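TPR repeat-containing protein (PDB 3U4T) is of unknown function but, as a tetratricopeptide-repeat protein built of stacked helices, may serve as a scaffold for binding other proteins or peptides. Local coordinates at residues 39-44 with 74-79; 46-51 with 80-85; 197-202 with 229-234; 222-227 with 245-250. The protein carries 1 engineered substitution. All coordinates share one frame; numbering follows the deposited sequence.

Contact 1 of 4, residues 39-44 with 74-79; sequences IYNRRA and SADFEY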
# COMPACT_ATOMS: atom_id res chain seq x y z
N ILE A 39 -16.55 -25.34 -0.80
CA ILE A 39 -16.89 -24.84 0.52
C ILE A 39 -15.55 -24.52 1.17
O ILE A 39 -15.45 -23.63 2.01
CB ILE A 39 -17.65 -25.89 1.39
CG1 ILE A 39 -16.74 -27.05 1.81
CG2 ILE A 39 -18.85 -26.40 0.63
CD1 ILE A 39 -17.39 -28.00 2.81
N TYR A 40 -14.51 -25.21 0.73
CA TYR A 40 -13.18 -25.05 1.29
C TYR A 40 -12.44 -23.78 0.89
O TYR A 40 -11.82 -23.14 1.74
CB TYR A 40 -12.34 -26.29 0.97
CG TYR A 40 -12.94 -27.54 1.60
CD1 TYR A 40 -12.82 -27.78 2.96
CD2 TYR A 40 -13.68 -28.44 0.83
CE1 TYR A 40 -13.42 -28.90 3.56
CE2 TYR A 40 -14.29 -29.56 1.42
CZ TYR A 40 -14.15 -29.78 2.78
OH TYR A 40 -14.74 -30.89 3.37
N ASN A 41 -12.50 -23.37 -0.38
CA ASN A 41 -11.78 -22.15 -0.75
C ASN A 41 -12.46 -20.93 -0.14
O ASN A 41 -11.82 -19.91 0.09
CB ASN A 41 -11.66 -22.01 -2.27
CG ASN A 41 -13.00 -21.84 -2.97
OD1 ASN A 41 -14.01 -22.39 -2.55
ND2 ASN A 41 -13.00 -21.09 -4.06
N ARG A 42 -13.76 -21.04 0.13
CA ARG A 42 -14.51 -19.93 0.71
C ARG A 42 -14.28 -19.87 2.21
O ARG A 42 -14.13 -18.79 2.78
CB ARG A 42 -16.00 -20.10 0.40
CG ARG A 42 -16.35 -19.85 -1.06
CD ARG A 42 -17.84 -19.99 -1.33
NE ARG A 42 -18.19 -19.63 -2.70
CZ ARG A 42 -17.78 -20.28 -3.78
NH1 ARG A 42 -16.99 -21.35 -3.67
NH2 ARG A 42 -18.15 -19.87 -4.98
N ARG A 43 -14.24 -21.04 2.85
CA ARG A 43 -14.02 -21.08 4.29
C ARG A 43 -12.59 -20.62 4.53
O ARG A 43 -12.30 -19.94 5.52
CB ARG A 43 -14.23 -22.49 4.83
CG ARG A 43 -14.45 -22.56 6.34
CD ARG A 43 -14.95 -23.94 6.77
NE ARG A 43 -13.92 -24.97 6.71
CZ ARG A 43 -14.12 -26.25 7.00
NH1 ARG A 43 -15.32 -26.68 7.37
NH2 ARG A 43 -13.10 -27.10 6.96
N ALA A 44 -11.70 -20.98 3.62
CA ALA A 44 -10.30 -20.59 3.75
C ALA A 44 -10.21 -19.06 3.82
O ALA A 44 -9.55 -18.51 4.70
CB ALA A 44 -9.50 -21.11 2.58
N SER A 74 -8.09 -17.71 -10.65
CA SER A 74 -6.97 -16.85 -10.32
C SER A 74 -7.02 -16.47 -8.85
O SER A 74 -6.00 -16.42 -8.16
CB SER A 74 -7.05 -15.59 -11.18
OG SER A 74 -6.08 -14.66 -10.79
N ALA A 75 -8.22 -16.23 -8.36
CA ALA A 75 -8.43 -15.84 -6.98
C ALA A 75 -7.96 -16.88 -5.97
O ALA A 75 -7.40 -16.53 -4.94
CB ALA A 75 -9.91 -15.54 -6.76
N ASP A 76 -8.20 -18.15 -6.26
CA ASP A 76 -7.79 -19.20 -5.34
C ASP A 76 -6.28 -19.21 -5.13
O ASP A 76 -5.81 -19.36 -4.00
CB ASP A 76 -8.25 -20.55 -5.87
CG ASP A 76 -9.70 -20.55 -6.23
OD1 ASP A 76 -10.51 -20.10 -5.38
OD2 ASP A 76 -10.03 -20.99 -7.35
N PHE A 77 -5.52 -19.05 -6.21
CA PHE A 77 -4.06 -19.02 -6.10
C PHE A 77 -3.65 -17.78 -5.30
O PHE A 77 -2.75 -17.84 -4.45
CB PHE A 77 -3.41 -19.00 -7.48
CG PHE A 77 -3.55 -20.29 -8.23
CD1 PHE A 77 -2.60 -21.30 -8.09
CD2 PHE A 77 -4.66 -20.52 -9.03
CE1 PHE A 77 -2.75 -22.52 -8.74
CE2 PHE A 77 -4.83 -21.74 -9.70
CZ PHE A 77 -3.87 -22.74 -9.55
N GLU A 78 -4.32 -16.67 -5.58
CA GLU A 78 -4.04 -15.41 -4.88
C GLU A 78 -4.14 -15.59 -3.37
O GLU A 78 -3.21 -15.26 -2.64
CB GLU A 78 -5.01 -14.33 -5.34
CG GLU A 78 -5.09 -13.13 -4.43
CD GLU A 78 -6.07 -12.10 -4.94
OE1 GLU A 78 -7.11 -12.48 -5.51
OE2 GLU A 78 -5.79 -10.90 -4.76
N TYR A 79 -5.26 -16.14 -2.90
CA TYR A 79 -5.44 -16.36 -1.48
C TYR A 79 -4.52 -17.43 -0.92
O TYR A 79 -4.21 -17.43 0.27
CB TYR A 79 -6.90 -16.68 -1.17
CG TYR A 79 -7.74 -15.43 -1.09
CD1 TYR A 79 -8.40 -14.93 -2.22
CD2 TYR A 79 -7.77 -14.67 0.08
CE1 TYR A 79 -9.04 -13.70 -2.18
CE2 TYR A 79 -8.41 -13.44 0.12
CZ TYR A 79 -9.03 -12.96 -1.01
OH TYR A 79 -9.61 -11.72 -0.96
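Asn41 and Asp76 make this contact by themselves, joining helix 40-49 to helix 74-86 through one amide-carboxylate hydrogen bond. Asn41 ND2 donates to Asp76 OD1 at 3.0 Å, and the bond is nearly straight, with an N-H...O angle of 166°. Asn41 sends its beta carbon toward the opposite helix, and a chi1 of 64° tucks CG between its own backbone N and carbonyl carbon, which turns ND2 to the carboxylate. The acceptor lies close to the amide plane, so the N-H is well aimed. On the aspartate the donor arrives on the syn side but well out of the carboxylate plane, and the two flat groups are turned about 60° against each other. Little beyond this bond is in touch: the next approach is Asn41 CB to Asp76 OD1 at 3.8 Å. The other carboxylate oxygen, OD2, accepts from Lys73 N, so the group is gripped at both ends. Helix 53-64 fills in beside the bond, with Tyr63 against Asn41 and Phe64 against Asp76. Two helices meeting side by side with the intervening one packed against both is typical of the tetratricopeptide-repeat solenoid.

Contact 2 of 4, residues 46-51 with 80-85; sequences CYYELA and YGKILM
Lys82 O accepts a 2.7 Å hydrogen bond from a water oxygen, and the same water is hydrogen-bonded to Tyr48 OH at 2.9 Å. The bridge ties the phenol of one helix to the backbone of another in a tetratricopeptide-repeat solenoid, where helices 40-49 and 74-86 lie side by side with helix 53-64 between them in sequence. Tyr48 is the residue of its segment that reaches across. Its CG stands anti to the backbone N (chi1 170°), which swings the ring out from helix 40-49 and lays it along the flank of helix 74-86. Lys82 crosses the tyrosine at about a right angle and touches it with its aliphatic part alone: CB comes to 3.8 Å from Tyr48 CZ, and CD also lies near the hydroxyl end. Beyond CD the chain bends, and the ammonium group turns away from the tyrosine, with a long, weak ion pair to Glu78; Gln113 of helix 109-120 also lies against the lysine. Both Lys82 CB and Ile83 CG1 approach the ring obliquely. The phenol is therefore held by carbon packing along its length and by water at its tip. Just past Tyr48 its helix ends in a Schellman motif, with Ala51 at positive phi as the C-prime residue. On the inner side of the contact, nearer the tyrosine's own backbone, Ile83 CG1 closes the packing at 3.8 Å from Tyr48 CD1.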
# COMPACT_ATOMS: atom_id res chain seq x y z
N CYS A 46 -12.65 -16.96 4.56
CA CYS A 46 -13.29 -16.49 5.78
C CYS A 46 -12.24 -16.51 6.91
O CYS A 46 -11.93 -15.47 7.51
CB CYS A 46 -14.50 -17.37 6.13
SG CYS A 46 -15.91 -17.20 4.95
N TYR A 47 -11.66 -17.68 7.16
CA TYR A 47 -10.64 -17.80 8.20
C TYR A 47 -9.51 -16.78 8.02
O TYR A 47 -9.02 -16.19 8.99
CB TYR A 47 -10.06 -19.23 8.23
CG TYR A 47 -10.93 -20.24 8.95
CD1 TYR A 47 -11.33 -20.03 10.27
CD2 TYR A 47 -11.32 -21.44 8.33
CE1 TYR A 47 -12.09 -20.97 10.96
CE2 TYR A 47 -12.08 -22.39 9.01
CZ TYR A 47 -12.46 -22.14 10.33
OH TYR A 47 -13.21 -23.07 11.01
N TYR A 48 -9.08 -16.58 6.78
CA TYR A 48 -8.02 -15.63 6.47
C TYR A 48 -8.38 -14.20 6.88
O TYR A 48 -7.54 -13.46 7.39
CB TYR A 48 -7.70 -15.66 4.98
CG TYR A 48 -6.79 -14.55 4.53
CD1 TYR A 48 -5.41 -14.64 4.67
CD2 TYR A 48 -7.32 -13.38 3.98
CE1 TYR A 48 -4.57 -13.61 4.29
CE2 TYR A 48 -6.50 -12.33 3.59
CZ TYR A 48 -5.13 -12.45 3.75
OH TYR A 48 -4.31 -11.40 3.38
N GLU A 49 -9.63 -13.79 6.63
CA GLU A 49 -10.07 -12.44 6.99
C GLU A 49 -10.21 -12.31 8.51
O GLU A 49 -10.11 -11.21 9.05
CB GLU A 49 -11.39 -12.10 6.29
CG GLU A 49 -11.34 -12.10 4.76
CD GLU A 49 -10.51 -10.97 4.18
OE1 GLU A 49 -10.21 -10.01 4.91
OE2 GLU A 49 -10.17 -11.03 2.98
N LEU A 50 -10.43 -13.44 9.18
CA LEU A 50 -10.55 -13.46 10.64
C LEU A 50 -9.18 -13.78 11.24
O LEU A 50 -9.07 -14.18 12.40
CB LEU A 50 -11.55 -14.53 11.11
CG LEU A 50 -13.04 -14.33 10.83
CD1 LEU A 50 -13.85 -15.43 11.53
CD2 LEU A 50 -13.47 -12.97 11.32
N ALA A 51 -8.14 -13.62 10.43
CA ALA A 51 -6.76 -13.86 10.86
C ALA A 51 -6.44 -15.19 11.55
O ALA A 51 -5.58 -15.25 12.42
CB ALA A 51 -6.30 -12.69 11.74
N TYR A 80 -4.08 -18.35 -1.77
CA TYR A 80 -3.17 -19.38 -1.30
C TYR A 80 -1.91 -18.64 -0.89
O TYR A 80 -1.37 -18.87 0.20
CB TYR A 80 -2.86 -20.39 -2.40
CG TYR A 80 -2.13 -21.62 -1.91
CD1 TYR A 80 -2.02 -21.89 -0.54
CD2 TYR A 80 -1.57 -22.53 -2.80
CE1 TYR A 80 -1.38 -23.05 -0.08
CE2 TYR A 80 -0.93 -23.68 -2.35
CZ TYR A 80 -0.83 -23.93 -0.99
OH TYR A 80 -0.17 -25.04 -0.54
N GLY A 81 -1.45 -17.75 -1.77
CA GLY A 81 -0.26 -16.96 -1.51
C GLY A 81 -0.44 -16.01 -0.33
O GLY A 81 0.47 -15.88 0.51
N LYS A 82 -1.58 -15.34 -0.25
CA LYS A 82 -1.80 -14.44 0.87
C LYS A 82 -1.73 -15.24 2.16
O LYS A 82 -1.17 -14.78 3.16
CB LYS A 82 -3.16 -13.76 0.79
CG LYS A 82 -3.31 -12.69 -0.27
CD LYS A 82 -4.65 -11.99 -0.11
CE LYS A 82 -4.95 -11.06 -1.27
NZ LYS A 82 -3.88 -10.06 -1.48
N ILE A 83 -2.29 -16.45 2.14
CA ILE A 83 -2.27 -17.31 3.33
C ILE A 83 -0.87 -17.80 3.65
O ILE A 83 -0.51 -17.88 4.82
CB ILE A 83 -3.22 -18.51 3.16
CG1 ILE A 83 -4.65 -18.01 3.09
CG2 ILE A 83 -3.09 -19.45 4.34
CD1 ILE A 83 -5.64 -19.07 2.66
N LEU A 84 -0.08 -18.11 2.63
CA LEU A 84 1.29 -18.58 2.85
C LEU A 84 2.15 -17.43 3.35
O LEU A 84 2.96 -17.60 4.26
CB LEU A 84 1.89 -19.16 1.55
CG LEU A 84 1.33 -20.53 1.13
CD1 LEU A 84 1.72 -20.84 -0.30
CD2 LEU A 84 1.84 -21.62 2.08
N MSE A 85 1.99 -16.26 2.77
CA MSE A 85 2.79 -15.14 3.23
C MSE A 85 2.55 -14.94 4.73
O MSE A 85 3.49 -14.73 5.49
CB MSE A 85 2.45 -13.87 2.44
CG MSE A 85 3.44 -12.73 2.67
SE MSE A 85 5.22 -13.14 2.07
CE MSE A 85 4.98 -12.64 0.19
O HOH W 1 -1.49 -12.11 2.97

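Contact 3 of 4, residues 197-202 with 229-234; sequences LAKPYY and YYYTIN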
# COMPACT_ATOMS: atom_id res chain seq x y z
N LEU A 197 14.29 23.14 -4.15
CA LEU A 197 13.51 22.31 -5.08
C LEU A 197 12.23 21.77 -4.49
O LEU A 197 11.24 21.63 -5.19
CB LEU A 197 14.34 21.14 -5.59
CG LEU A 197 15.48 21.48 -6.56
CD1 LEU A 197 16.17 20.20 -7.01
CD2 LEU A 197 14.90 22.22 -7.76
N ALA A 198 12.26 21.47 -3.20
CA ALA A 198 11.09 20.92 -2.53
C ALA A 198 10.12 21.98 -2.04
O ALA A 198 8.95 21.69 -1.77
CB ALA A 198 11.53 20.05 -1.37
N LYS A 199 10.59 23.21 -1.93
CA LYS A 199 9.79 24.33 -1.44
C LYS A 199 8.36 24.40 -1.96
O LYS A 199 7.41 24.35 -1.20
CB LYS A 199 10.50 25.64 -1.76
CG LYS A 199 9.77 26.90 -1.34
CD LYS A 199 10.20 27.39 0.02
CE LYS A 199 10.22 28.91 0.04
NZ LYS A 199 8.91 29.52 -0.36
N PRO A 200 8.19 24.54 -3.28
CA PRO A 200 6.83 24.62 -3.82
C PRO A 200 5.91 23.45 -3.49
O PRO A 200 4.71 23.65 -3.26
CB PRO A 200 7.08 24.74 -5.32
CG PRO A 200 8.37 24.01 -5.51
CD PRO A 200 9.18 24.53 -4.36
N TYR A 201 6.44 22.24 -3.48
CA TYR A 201 5.61 21.07 -3.21
C TYR A 201 5.12 21.03 -1.76
O TYR A 201 3.96 20.70 -1.50
CB TYR A 201 6.37 19.79 -3.58
CG TYR A 201 6.83 19.85 -5.03
CD1 TYR A 201 5.89 19.92 -6.07
CD2 TYR A 201 8.17 19.99 -5.35
CE1 TYR A 201 6.28 20.14 -7.38
CE2 TYR A 201 8.57 20.21 -6.67
CZ TYR A 201 7.62 20.28 -7.67
OH TYR A 201 8.01 20.55 -8.96
N TYR A 202 5.99 21.40 -0.83
CA TYR A 202 5.60 21.42 0.57
C TYR A 202 4.61 22.57 0.79
O TYR A 202 3.72 22.49 1.64
CB TYR A 202 6.83 21.59 1.50
CG TYR A 202 7.50 20.28 1.87
CD1 TYR A 202 6.75 19.19 2.32
CD2 TYR A 202 8.88 20.11 1.76
CE1 TYR A 202 7.36 17.97 2.65
CE2 TYR A 202 9.50 18.89 2.09
CZ TYR A 202 8.73 17.83 2.53
OH TYR A 202 9.29 16.62 2.82
N TYR A 229 13.39 25.71 7.95
CA TYR A 229 14.82 25.56 7.72
C TYR A 229 15.20 26.30 6.44
O TYR A 229 16.23 26.97 6.38
CB TYR A 229 15.22 24.08 7.59
CG TYR A 229 15.15 23.31 8.90
CD1 TYR A 229 15.77 23.79 10.06
CD2 TYR A 229 14.49 22.08 8.98
CE1 TYR A 229 15.74 23.06 11.26
CE2 TYR A 229 14.45 21.35 10.17
CZ TYR A 229 15.08 21.84 11.31
OH TYR A 229 15.07 21.11 12.47
N TYR A 230 14.38 26.18 5.41
CA TYR A 230 14.66 26.86 4.16
C TYR A 230 14.86 28.34 4.45
O TYR A 230 15.80 28.97 3.95
CB TYR A 230 13.49 26.72 3.20
CG TYR A 230 13.64 27.59 1.98
CD1 TYR A 230 14.42 27.17 0.89
CD2 TYR A 230 13.06 28.85 1.92
CE1 TYR A 230 14.61 27.98 -0.21
CE2 TYR A 230 13.25 29.68 0.82
CZ TYR A 230 14.02 29.24 -0.24
OH TYR A 230 14.17 30.06 -1.34
N TYR A 231 13.96 28.90 5.25
CA TYR A 231 14.00 30.31 5.57
C TYR A 231 15.08 30.71 6.56
O TYR A 231 15.51 31.86 6.54
CB TYR A 231 12.63 30.79 6.06
CG TYR A 231 11.66 31.02 4.92
CD1 TYR A 231 12.03 31.80 3.81
CD2 TYR A 231 10.38 30.48 4.96
CE1 TYR A 231 11.14 32.02 2.76
CE2 TYR A 231 9.48 30.70 3.92
CZ TYR A 231 9.86 31.47 2.82
OH TYR A 231 8.95 31.67 1.81
N THR A 232 15.51 29.79 7.40
CA THR A 232 16.59 30.09 8.33
C THR A 232 17.86 30.18 7.48
O THR A 232 18.68 31.08 7.65
CB THR A 232 16.74 28.99 9.36
OG1 THR A 232 15.53 28.90 10.12
CG2 THR A 232 17.90 29.28 10.30
N ILE A 233 18.00 29.25 6.55
CA ILE A 233 19.14 29.26 5.65
C ILE A 233 19.17 30.59 4.92
O ILE A 233 20.21 31.23 4.81
CB ILE A 233 19.04 28.14 4.61
CG1 ILE A 233 19.18 26.78 5.30
CG2 ILE A 233 20.11 28.33 3.53
CD1 ILE A 233 18.77 25.60 4.44
N ASN A 234 18.00 31.01 4.43
CA ASN A 234 17.88 32.26 3.69
C ASN A 234 17.78 33.48 4.59
O ASN A 234 17.48 34.59 4.13
CB ASN A 234 16.70 32.17 2.73
CG ASN A 234 17.02 31.29 1.54
OD1 ASN A 234 17.66 31.72 0.59
ND2 ASN A 234 16.58 30.03 1.59
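Lys199 leaves its backbone with CG anti to N (chi1 178°) and then bends at each later torsion, while Tyr230 swings its ring out to meet it with chi1 at 171°. Tyr231 takes the other course, CG beside its backbone N, and brings its hydroxyl round to the lysine's tip. The three side chains join the first turn of helix 199-209 to the last turns of helix 217-233, two helices near the C-terminal end of this tetratricopeptide-repeat-like solenoid. The lysine's methylenes ride on one face of Tyr230: CD stands 3.9 Å from the ring centroid and close to the ring normal, a CH-pi contact. Past the ring, Lys199 NZ donates to Tyr231 OH at 3.1 Å and also forms a salt bridge with Glu203, one turn along its own helix. Running over an aromatic face to a phenol and a carboxylate, the lysine has both parts of its chain engaged, although the contact lies at the surface of the protein. The tyrosines brace each other as well, with the rim of Tyr230 set at the face of Tyr231. The far face of Tyr230 is covered by Asn234, whose ND2 sits over the ring centre. That same Asn234 ND2 donates to Tyr230 O at 2.7 Å, arriving from the face of the carbonyl plane opposite to Asn234 N.

Contact 4 of 4, residues 222-227 with 245-250; sequences EANEYI and KNILAL
Ile247 fills the tight half of this contact, lodged against Asn224 and Glu225 between antiparallel helices 217-233 and 237-250. Its CG1 rests 3.6 Å from Asn224 CB. The terminal CD1 reaches past that point to Glu225 CG, also at 3.6 Å, and the two side chains cross at about a right angle; the isoleucine takes up only the aliphatic base of Glu225, whose extended chain carries the carboxylate onward. Ile221 and Ala257 enclose the isoleucine further, so it is buried in largely apolar surroundings. The other half is looser and faces solvent. There the exposed Asn246 donates from ND2 to Asn224 OD1 at 2.9 Å. The bond is nearly straight at the hydrogen, 168°, yet the donor stands above the plane of the accepting carbonyl, and the two amides are turned steeply against each other. Asn224 CG lies anti to its own carbonyl carbon, placing its amide so that OD1 looks across to Asn246 while ND2 bonds back to Leu220 O on its own helix. Both ends of this buried amide are hydrogen-bonded, which fixes its flip. The axes of segments 222-227 and 245-250 approach to 9.2 Å and run at 154° to each other. A hairpin of two antiparallel helices packed this way, with a further helix, 255-261, laid against it, resembles the helix-turn-helix unit of tetratricopeptide repeats.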
# COMPACT_ATOMS: atom_id res chain seq x y z
N GLU A 222 6.01 18.26 8.83
CA GLU A 222 7.15 18.03 7.94
C GLU A 222 7.28 19.18 6.95
O GLU A 222 8.38 19.68 6.68
CB GLU A 222 6.97 16.71 7.17
CG GLU A 222 8.05 16.42 6.12
CD GLU A 222 7.82 15.08 5.43
OE1 GLU A 222 8.27 14.87 4.28
OE2 GLU A 222 7.17 14.23 6.07
N ALA A 223 6.15 19.60 6.39
CA ALA A 223 6.13 20.68 5.43
C ALA A 223 6.64 21.97 6.08
O ALA A 223 7.50 22.65 5.54
CB ALA A 223 4.73 20.87 4.90
N ASN A 224 6.12 22.29 7.26
CA ASN A 224 6.54 23.51 7.93
C ASN A 224 7.99 23.47 8.38
O ASN A 224 8.68 24.50 8.37
CB ASN A 224 5.63 23.80 9.13
CG ASN A 224 4.33 24.47 8.72
OD1 ASN A 224 4.31 25.65 8.37
ND2 ASN A 224 3.25 23.72 8.76
N GLU A 225 8.46 22.29 8.77
CA GLU A 225 9.84 22.13 9.21
C GLU A 225 10.76 22.46 8.06
O GLU A 225 11.72 23.20 8.23
CB GLU A 225 10.10 20.71 9.71
CG GLU A 225 9.68 20.46 11.16
CD GLU A 225 10.25 19.17 11.72
OE1 GLU A 225 11.22 18.64 11.13
OE2 GLU A 225 9.75 18.67 12.75
N TYR A 226 10.48 21.92 6.89
CA TYR A 226 11.31 22.20 5.72
C TYR A 226 11.33 23.72 5.49
O TYR A 226 12.39 24.33 5.40
CB TYR A 226 10.74 21.51 4.48
CG TYR A 226 11.44 21.93 3.20
CD1 TYR A 226 12.64 21.34 2.81
CD2 TYR A 226 10.93 22.97 2.41
CE1 TYR A 226 13.31 21.76 1.68
CE2 TYR A 226 11.61 23.40 1.28
CZ TYR A 226 12.79 22.79 0.92
OH TYR A 226 13.45 23.21 -0.21
N ILE A 227 10.15 24.31 5.41
CA ILE A 227 10.05 25.74 5.19
C ILE A 227 10.85 26.52 6.23
O ILE A 227 11.67 27.37 5.87
CB ILE A 227 8.57 26.20 5.22
CG1 ILE A 227 7.77 25.43 4.18
CG2 ILE A 227 8.48 27.69 4.91
CD1 ILE A 227 8.23 25.67 2.77
N LYS A 245 5.95 28.40 14.23
CA LYS A 245 4.73 28.59 15.00
C LYS A 245 3.65 27.64 14.51
O LYS A 245 2.96 27.03 15.32
CB LYS A 245 4.25 30.04 14.91
CG LYS A 245 5.12 31.03 15.70
CD LYS A 245 4.68 32.48 15.49
CE LYS A 245 5.59 33.45 16.25
NZ LYS A 245 5.51 34.85 15.71
N ASN A 246 3.49 27.50 13.20
CA ASN A 246 2.46 26.59 12.71
C ASN A 246 2.60 25.19 13.29
O ASN A 246 1.62 24.47 13.45
CB ASN A 246 2.50 26.51 11.19
CG ASN A 246 2.35 27.85 10.56
OD1 ASN A 246 1.65 28.71 11.10
ND2 ASN A 246 2.99 28.04 9.41
N ILE A 247 3.84 24.81 13.60
CA ILE A 247 4.09 23.49 14.16
C ILE A 247 3.61 23.36 15.60
O ILE A 247 2.97 22.37 15.97
CB ILE A 247 5.57 23.14 14.08
CG1 ILE A 247 5.99 23.09 12.61
CG2 ILE A 247 5.85 21.79 14.77
CD1 ILE A 247 7.47 22.96 12.40
N LEU A 248 3.92 24.37 16.43
CA LEU A 248 3.49 24.36 17.83
C LEU A 248 1.97 24.39 17.89
O LEU A 248 1.36 23.71 18.72
CB LEU A 248 4.06 25.58 18.57
CG LEU A 248 5.59 25.61 18.73
CD1 LEU A 248 6.06 26.89 19.40
CD2 LEU A 248 5.98 24.41 19.56
N ALA A 249 1.35 25.18 17.01
CA ALA A 249 -0.11 25.28 16.94
C ALA A 249 -0.69 23.87 16.75
O ALA A 249 -1.82 23.59 17.14
CB ALA A 249 -0.52 26.21 15.77
N LEU A 250 0.10 23.00 16.12
CA LEU A 250 -0.30 21.61 15.86
C LEU A 250 0.23 20.67 16.94
O LEU A 250 -0.34 19.62 17.21
CB LEU A 250 0.25 21.14 14.50
CG LEU A 250 -0.39 21.61 13.20
CD1 LEU A 250 0.63 21.53 12.07
CD2 LEU A 250 -1.60 20.77 12.90

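How the contacts relate
Contacts 1 and 2 bind the same two helices, 40-49 and 74-86, with centres 9 Å apart, while contacts 3 and 4 share helix 217-233 on the opposite side of the chain's centre, more than 40 Å between centres from the first pair. Contacts 1, 2 and 4 are partly buried; contact 3 is at the surface. The chemistry differs: contact 1 is a lone polar bond, contact 2 relies on carbon packing and a water bridge instead, contact 3 lays a lysine chain over one tyrosine face and ends it at a second tyrosine's hydroxyl, and contact 4, with the largest interface, sets an apolar plug beside an amide pair. Tyr202 connects the last two, its OH probably hydrogen-bonded to Glu222 OE1.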